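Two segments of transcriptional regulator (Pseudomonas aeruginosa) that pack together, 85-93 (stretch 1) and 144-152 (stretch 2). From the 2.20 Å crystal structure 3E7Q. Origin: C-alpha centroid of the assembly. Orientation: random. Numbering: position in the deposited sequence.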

# COMPACT_ATOMS: atom_id res chain seq x y z
N PRO B 85 -22.20 -19.89 4.34
CA PRO B 85 -22.25 -21.04 5.29
C PRO B 85 -21.64 -20.69 6.63
O PRO B 85 -20.61 -19.96 6.73
N GLY B 86 -22.28 -21.21 7.67
CA GLY B 86 -22.08 -20.67 9.00
C GLY B 86 -20.68 -20.74 9.58
O GLY B 86 -20.37 -19.94 10.50
N GLY B 87 -19.85 -21.67 9.07
CA GLY B 87 -18.55 -21.99 9.70
C GLY B 87 -17.42 -21.00 9.43
O GLY B 87 -17.48 -20.22 8.50
N ALA B 88 -16.34 -21.06 10.19
CA ALA B 88 -15.29 -19.99 10.12
C ALA B 88 -14.56 -19.94 8.75
O ALA B 88 -14.39 -18.84 8.19
N ARG B 89 -14.21 -21.12 8.18
CA ARG B 89 -13.48 -21.21 6.90
C ARG B 89 -14.35 -20.83 5.71
O ARG B 89 -13.91 -20.09 4.84
N PRO B 90 -15.62 -21.30 5.68
CA PRO B 90 -16.48 -20.84 4.59
C PRO B 90 -16.71 -19.29 4.56
O PRO B 90 -16.70 -18.71 3.49
N ARG B 91 -16.87 -18.68 5.74
CA ARG B 91 -16.95 -17.22 5.93
C ARG B 91 -15.65 -16.48 5.51
O ARG B 91 -15.71 -15.46 4.82
N LEU B 92 -14.49 -17.00 5.91
CA LEU B 92 -13.22 -16.45 5.43
C LEU B 92 -13.08 -16.58 3.88
O LEU B 92 -12.65 -15.63 3.24
N SER B 93 -13.41 -17.74 3.32
CA SER B 93 -13.39 -17.95 1.86
C SER B 93 -14.29 -17.04 1.11
O SER B 93 -13.94 -16.59 0.05
N VAL B 144 -14.20 -13.62 13.04
CA VAL B 144 -14.15 -14.92 12.36
C VAL B 144 -12.87 -15.73 12.72
O VAL B 144 -12.93 -16.94 12.79
N LEU B 145 -11.76 -15.07 13.01
CA LEU B 145 -10.55 -15.74 13.46
C LEU B 145 -10.73 -16.33 14.85
O LEU B 145 -10.17 -17.38 15.14
N ARG B 146 -11.58 -15.69 15.66
CA ARG B 146 -12.00 -16.24 16.94
C ARG B 146 -12.89 -17.42 16.83
O ARG B 146 -12.74 -18.34 17.60
N GLN B 147 -13.84 -17.37 15.91
CA GLN B 147 -14.65 -18.56 15.56
C GLN B 147 -13.73 -19.70 15.14
O GLN B 147 -13.83 -20.79 15.66
N LEU B 148 -12.81 -19.41 14.23
CA LEU B 148 -11.79 -20.37 13.82
C LEU B 148 -11.02 -21.00 14.96
O LEU B 148 -10.85 -22.24 14.98
N ALA B 149 -10.56 -20.16 15.86
CA ALA B 149 -9.83 -20.58 17.04
C ALA B 149 -10.66 -21.49 17.97
O ALA B 149 -10.15 -22.50 18.49
N GLU B 150 -11.93 -21.12 18.19
CA GLU B 150 -12.88 -21.93 18.95
C GLU B 150 -13.14 -23.32 18.28
O GLU B 150 -13.04 -24.35 18.92
N GLU B 151 -13.40 -23.34 16.98
CA GLU B 151 -13.47 -24.60 16.19
C GLU B 151 -12.22 -25.48 16.39
O GLU B 151 -12.30 -26.73 16.44
N GLY B 152 -11.08 -24.81 16.61
CA GLY B 152 -9.74 -25.41 16.72
C GLY B 152 -9.13 -26.16 17.89
O GLY B 152 -8.15 -26.86 17.66

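The two segments meet as nearly antiparallel helices: the axes of 88-93 and 144-152 run at 151° between their N-to-C directions and approach to 9.2 Å. The register is fixed where the CA atoms of Ala88 and Leu148 lie 5.1 Å apart. In all, 427 Å² of surface is buried, counting both sides.

Val144 opens the second stretch with its CA-to-CB bond directed toward the first. Its chi1 of 42° (p) brings Val144 CG2 to 3.6 Å from Leu92 CG and 4.1 Å from Ala88 CB, and the same Val144 CG2 lies 3.3 Å from Ala88 O. That carbonyl is already the acceptor for Leu92 N within its own helix (Leu92 N to Ala88 O, 2.9 Å), so the valine methyl packs against a backbone oxygen with a hydrogen-bonding partner. Leu145 starts in the other direction: its CA-to-CB bond points away, but with chi1 m and chi2 t the end of the side chain returns far enough for Leu145 CD2 to reach 4.4 Å from Leu92 CD1, a long, minor apolar contact. Arg146 points away and takes no part.

Gln147 points toward stretch 1 and is extended (chi1 -156°, chi2 -169°, both t), which carries its amide to the start of the opposing helix. Both ends of that amide are used. Gln147 NE2 donates to Gly86 O at 3.0 Å with an N-H...acceptor angle of 168°, while Gln147 OE1 accepts from Arg91 NH1 at 3.2 Å and 152°. OE1 lies at the edge of the Arg91 guanidinium, near its plane, as expected for an in-plane N-H donor. Arg91 reaches it with chi1 m and chi2 and chi3 t.

Leu148 leaves its backbone sideways, yet with chi1 t and chi2 p its end comes nearer to the first helix. Leu148 CD2 is 4.1 Å from Leu92 CD1, Leu148 CD1 is 3.7 Å from Arg89 CG, and Leu148 CB is 3.9 Å from Ala88 CB. Leu92 (chi1 m, chi2 t) therefore has apolar contacts with Val144, Leu145 and Leu148. Ala88 CB also comes within 3.4 Å of Leu148 N, showing how deeply the small side chain is seated: it is a knob in the hole formed by Val144, Gln147, Leu148 and Glu151. Ala149 points away and Glu150 makes no contact with stretch 1.

Glu151 (chi1 m, chi2 t) points its CA-to-CB bond toward stretch 1, and its carboxylate meets the N-terminus of helix 88-93, where backbone N-H groups lack acceptors from a preceding turn. Glu151 OE2 accepts from Ala88 N at 2.8 Å and 156°, just after Gly87 in the N-cap position. Its other oxygen extends the link through solvent: water 1 donates to Glu151 OE1 at 2.5 Å and accepts from Arg89 N at 3.0 Å. One carboxylate thus serves two successive amides, one directly and one through water. Gly152 lies beyond the contact.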

# COMPACT_ATOMS: atom_id res chain seq x y z
CB PRO B 85 -21.39 -22.09 4.61
CG PRO B 85 -21.61 -21.87 3.17
CD PRO B 85 -22.06 -20.39 2.96
CB ALA B 88 -14.31 -20.09 11.28
CB ARG B 89 -12.77 -22.57 6.72
CG ARG B 89 -11.62 -22.70 7.69
CD ARG B 89 -10.27 -23.17 7.19
NE ARG B 89 -9.74 -22.58 5.93
CZ ARG B 89 -8.55 -22.91 5.43
NH1 ARG B 89 -7.76 -23.70 6.11
NH2 ARG B 89 -8.13 -22.40 4.30
CB PRO B 90 -17.77 -21.62 4.80
CG PRO B 90 -17.38 -22.81 5.57
CD PRO B 90 -16.31 -22.27 6.52
CB ARG B 91 -17.26 -16.86 7.39
CG ARG B 91 -18.57 -17.36 7.94
CD ARG B 91 -18.89 -16.83 9.34
NE ARG B 91 -20.34 -16.75 9.49
CZ ARG B 91 -21.01 -16.81 10.66
NH1 ARG B 91 -20.36 -16.91 11.82
NH2 ARG B 91 -22.35 -16.78 10.67
CB LEU B 92 -11.98 -17.08 6.11
CG LEU B 92 -11.65 -16.69 7.56
CD1 LEU B 92 -10.67 -17.64 8.11
CD2 LEU B 92 -11.19 -15.22 7.71
CB SER B 93 -13.76 -19.38 1.49
OG SER B 93 -12.91 -20.21 2.22
CB VAL B 144 -14.54 -14.85 10.82
CG1 VAL B 144 -13.98 -13.72 10.11
CG2 VAL B 144 -14.14 -16.15 10.11
CB LEU B 145 -9.36 -14.82 13.41
CG LEU B 145 -8.94 -14.47 11.98
CD1 LEU B 145 -7.93 -13.37 12.03
CD2 LEU B 145 -8.41 -15.73 11.31
CB ARG B 146 -12.74 -15.22 17.75
CG ARG B 146 -11.78 -14.23 18.28
CD ARG B 146 -12.37 -13.41 19.36
NE ARG B 146 -11.29 -12.64 19.88
CZ ARG B 146 -11.41 -11.41 20.33
NH1 ARG B 146 -12.60 -10.82 20.30
NH2 ARG B 146 -10.32 -10.77 20.75
CB GLN B 147 -15.61 -18.18 14.43
CG GLN B 147 -16.80 -19.03 14.36
CD GLN B 147 -17.63 -18.86 13.10
OE1 GLN B 147 -17.40 -17.96 12.30
NE2 GLN B 147 -18.59 -19.71 12.94
CB LEU B 148 -10.79 -19.78 12.82
CG LEU B 148 -9.91 -20.73 11.99
CD1 LEU B 148 -10.74 -21.64 11.08
CD2 LEU B 148 -8.95 -19.89 11.14
CB ALA B 149 -9.33 -19.33 17.80
CB GLU B 150 -14.20 -21.17 19.17
CG GLU B 150 -15.37 -22.10 19.75
CD GLU B 150 -15.22 -22.48 21.26
OE1 GLU B 150 -14.42 -21.82 21.98
OE2 GLU B 150 -15.92 -23.44 21.72
CB GLU B 151 -13.67 -24.27 14.71
CG GLU B 151 -15.03 -23.66 14.35
CD GLU B 151 -15.16 -23.33 12.85
OE1 GLU B 151 -14.31 -23.75 12.02
OE2 GLU B 151 -16.14 -22.68 12.50
O HOH W 1 -14.58 -23.77 9.58